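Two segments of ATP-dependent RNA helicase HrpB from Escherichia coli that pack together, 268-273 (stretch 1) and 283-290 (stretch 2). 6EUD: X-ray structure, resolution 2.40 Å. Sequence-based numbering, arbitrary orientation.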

# COMPACT_ATOMS: atom_id res chain seq x y z
N MET A 268 -7.26 3.57 -47.76
CA MET A 268 -6.72 4.33 -46.65
C MET A 268 -6.19 3.43 -45.52
O MET A 268 -6.42 2.23 -45.49
CB MET A 268 -7.78 5.28 -46.11
CG MET A 268 -8.22 6.34 -47.14
SD MET A 268 -9.21 7.60 -46.35
CE MET A 268 -10.45 6.58 -45.56
N ARG A 269 -5.44 4.04 -44.61
CA ARG A 269 -4.90 3.35 -43.45
C ARG A 269 -5.31 4.13 -42.22
O ARG A 269 -5.54 5.33 -42.31
CB ARG A 269 -3.37 3.25 -43.55
CG ARG A 269 -2.66 4.61 -43.61
CD ARG A 269 -1.26 4.51 -44.18
NE ARG A 269 -0.43 3.56 -43.45
CZ ARG A 269 0.89 3.59 -43.43
NH1 ARG A 269 1.53 4.54 -44.11
NH2 ARG A 269 1.58 2.68 -42.74
N LYS A 270 -5.38 3.48 -41.07
CA LYS A 270 -5.78 4.17 -39.85
C LYS A 270 -4.72 4.14 -38.75
O LYS A 270 -3.97 3.17 -38.61
CB LYS A 270 -7.09 3.59 -39.31
CG LYS A 270 -6.96 2.16 -38.82
CD LYS A 270 -8.27 1.59 -38.28
CE LYS A 270 -8.02 0.18 -37.77
NZ LYS A 270 -9.21 -0.49 -37.24
N VAL A 271 -4.67 5.22 -37.98
CA VAL A 271 -3.94 5.24 -36.73
C VAL A 271 -4.94 5.22 -35.59
O VAL A 271 -5.73 6.14 -35.44
CB VAL A 271 -3.05 6.47 -36.60
CG1 VAL A 271 -2.38 6.50 -35.21
CG2 VAL A 271 -2.01 6.50 -37.72
N VAL A 272 -4.92 4.16 -34.79
CA VAL A 272 -5.80 4.07 -33.65
C VAL A 272 -5.03 4.49 -32.42
O VAL A 272 -4.00 3.90 -32.08
CB VAL A 272 -6.38 2.66 -33.48
CG1 VAL A 272 -7.26 2.60 -32.27
CG2 VAL A 272 -7.18 2.27 -34.69
N LEU A 273 -5.51 5.54 -31.77
CA LEU A 273 -4.89 6.06 -30.56
C LEU A 273 -5.71 5.55 -29.38
O LEU A 273 -6.87 5.92 -29.21
CB LEU A 273 -4.82 7.59 -30.59
CG LEU A 273 -4.21 8.32 -31.81
CD1 LEU A 273 -5.25 8.60 -32.90
CD2 LEU A 273 -3.50 9.62 -31.39
N THR A 283 -10.31 -5.87 -29.21
CA THR A 283 -9.65 -6.30 -30.42
C THR A 283 -9.82 -5.28 -31.54
O THR A 283 -10.91 -5.08 -32.05
CB THR A 283 -10.16 -7.67 -30.87
OG1 THR A 283 -9.63 -8.67 -29.99
CG2 THR A 283 -9.76 -7.99 -32.30
N ILE A 284 -8.71 -4.62 -31.89
CA ILE A 284 -8.70 -3.68 -32.99
C ILE A 284 -8.22 -4.40 -34.25
O ILE A 284 -7.16 -5.03 -34.25
CB ILE A 284 -7.81 -2.45 -32.70
CG1 ILE A 284 -8.47 -1.54 -31.66
CG2 ILE A 284 -7.63 -1.63 -33.93
CD1 ILE A 284 -8.33 -1.98 -30.24
N GLU A 285 -9.01 -4.32 -35.32
CA GLU A 285 -8.71 -5.07 -36.52
C GLU A 285 -7.90 -4.28 -37.55
O GLU A 285 -7.84 -3.05 -37.50
CB GLU A 285 -10.01 -5.55 -37.15
CG GLU A 285 -10.88 -6.31 -36.19
CD GLU A 285 -12.28 -6.45 -36.70
OE1 GLU A 285 -13.17 -6.79 -35.89
OE2 GLU A 285 -12.50 -6.23 -37.91
N GLY A 286 -7.26 -5.00 -38.47
CA GLY A 286 -6.52 -4.43 -39.58
C GLY A 286 -5.15 -3.90 -39.19
O GLY A 286 -4.52 -3.18 -39.96
N ILE A 287 -4.68 -4.26 -37.99
CA ILE A 287 -3.45 -3.70 -37.44
C ILE A 287 -2.26 -4.60 -37.72
O ILE A 287 -2.34 -5.80 -37.48
CB ILE A 287 -3.57 -3.47 -35.91
CG1 ILE A 287 -4.78 -2.57 -35.61
CG2 ILE A 287 -2.29 -2.86 -35.35
CD1 ILE A 287 -4.64 -1.12 -36.14
N ARG A 288 -1.16 -4.03 -38.23
CA ARG A 288 0.13 -4.76 -38.29
C ARG A 288 1.31 -3.90 -37.78
O ARG A 288 2.43 -4.36 -37.72
CB ARG A 288 0.41 -5.25 -39.73
CG ARG A 288 0.91 -4.20 -40.67
CD ARG A 288 1.42 -4.80 -41.99
NE ARG A 288 2.65 -5.57 -41.81
CZ ARG A 288 3.88 -5.11 -42.08
NH1 ARG A 288 4.05 -3.88 -42.54
NH2 ARG A 288 4.93 -5.89 -41.90
N LEU A 289 1.02 -2.66 -37.39
CA LEU A 289 2.01 -1.77 -36.76
C LEU A 289 1.53 -1.33 -35.37
O LEU A 289 0.40 -0.89 -35.21
CB LEU A 289 2.25 -0.52 -37.61
CG LEU A 289 2.60 -0.77 -39.09
CD1 LEU A 289 2.75 0.55 -39.82
CD2 LEU A 289 3.86 -1.60 -39.21
N VAL A 290 2.40 -1.45 -34.37
CA VAL A 290 2.12 -0.90 -33.06
C VAL A 290 3.18 0.15 -32.66
O VAL A 290 4.39 0.01 -32.92
CB VAL A 290 2.03 -2.03 -32.00
CG1 VAL A 290 2.22 -1.51 -30.59
CG2 VAL A 290 0.69 -2.80 -32.14

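The first stretch is an extended strand from Arg 269 to Leu 273; the second begins as an irregular segment and is a strand by its C-terminal end, at Leu 289 and Val 290. The two strand axes come no closer than 9.2 Å, and their N-to-C directions diverge by 53°. Lys 270 CA lies 8.6 Å from Ile 287 CA, and Val 272 CA lies 8.3 Å from Ile 284 CA. At such separations the backbones are too far apart to pair as neighbors in a sheet, so side chains must bridge the gap. The area they bury is modest, about 220 Å² summed over both sides.

The one hydrogen bond across the gap runs from Lys 270 NZ to Glu 285 O, at 2.9 Å. The CA-to-CB bond of Lys 270 points sideways, but chi1 near +67° (p) followed by three t torsions gives a fully extended chain whose end reaches the other stretch. Lysine suits this place because its long methylene chain can cross apolar surroundings and still deliver a charged donor to a carbonyl; NZ also hydrogen-bonds elsewhere in the structure, so its charge is not left unsatisfied in a buried setting. Along the way Lys 270 CE lies 4.0 Å from Ile 287 CD1. The acceptor is a backbone atom, and the side chain of Glu 285 itself points away, its carboxylate taking no part in the bond.

Beside the lysine is a small apolar cluster. Val 272 points toward the second stretch, and its CG2 sits 4.0 Å from Ile 284 CG2 and 4.5 Å from Ile 287 CD1. A compact beta-branched valine suits an extended strand and offers a methyl here, while the longer isoleucines help to span the space between the backbones. Ile 284 points toward the first stretch; Ile 287 starts sideways, but its end comes nearer. Val 271, as alternation along a strand would predict, points away and makes no contact.

Between Glu 285 and Ile 287, Gly 286 adopts phi/psi of 78°/13°, a positive phi that favors glycine.

At the other end of the contact, Arg 269 NH2 approaches Leu 289 CD1 at 3.8 Å, with the methyl at the edge of the guanidinium, near its plane. This is van der Waals packing; the guanidinium nitrogens find their hydrogen bonds elsewhere in the structure. Leu 289, buried and pointing toward the first stretch, supplies an apolar surface for the end of the arginine.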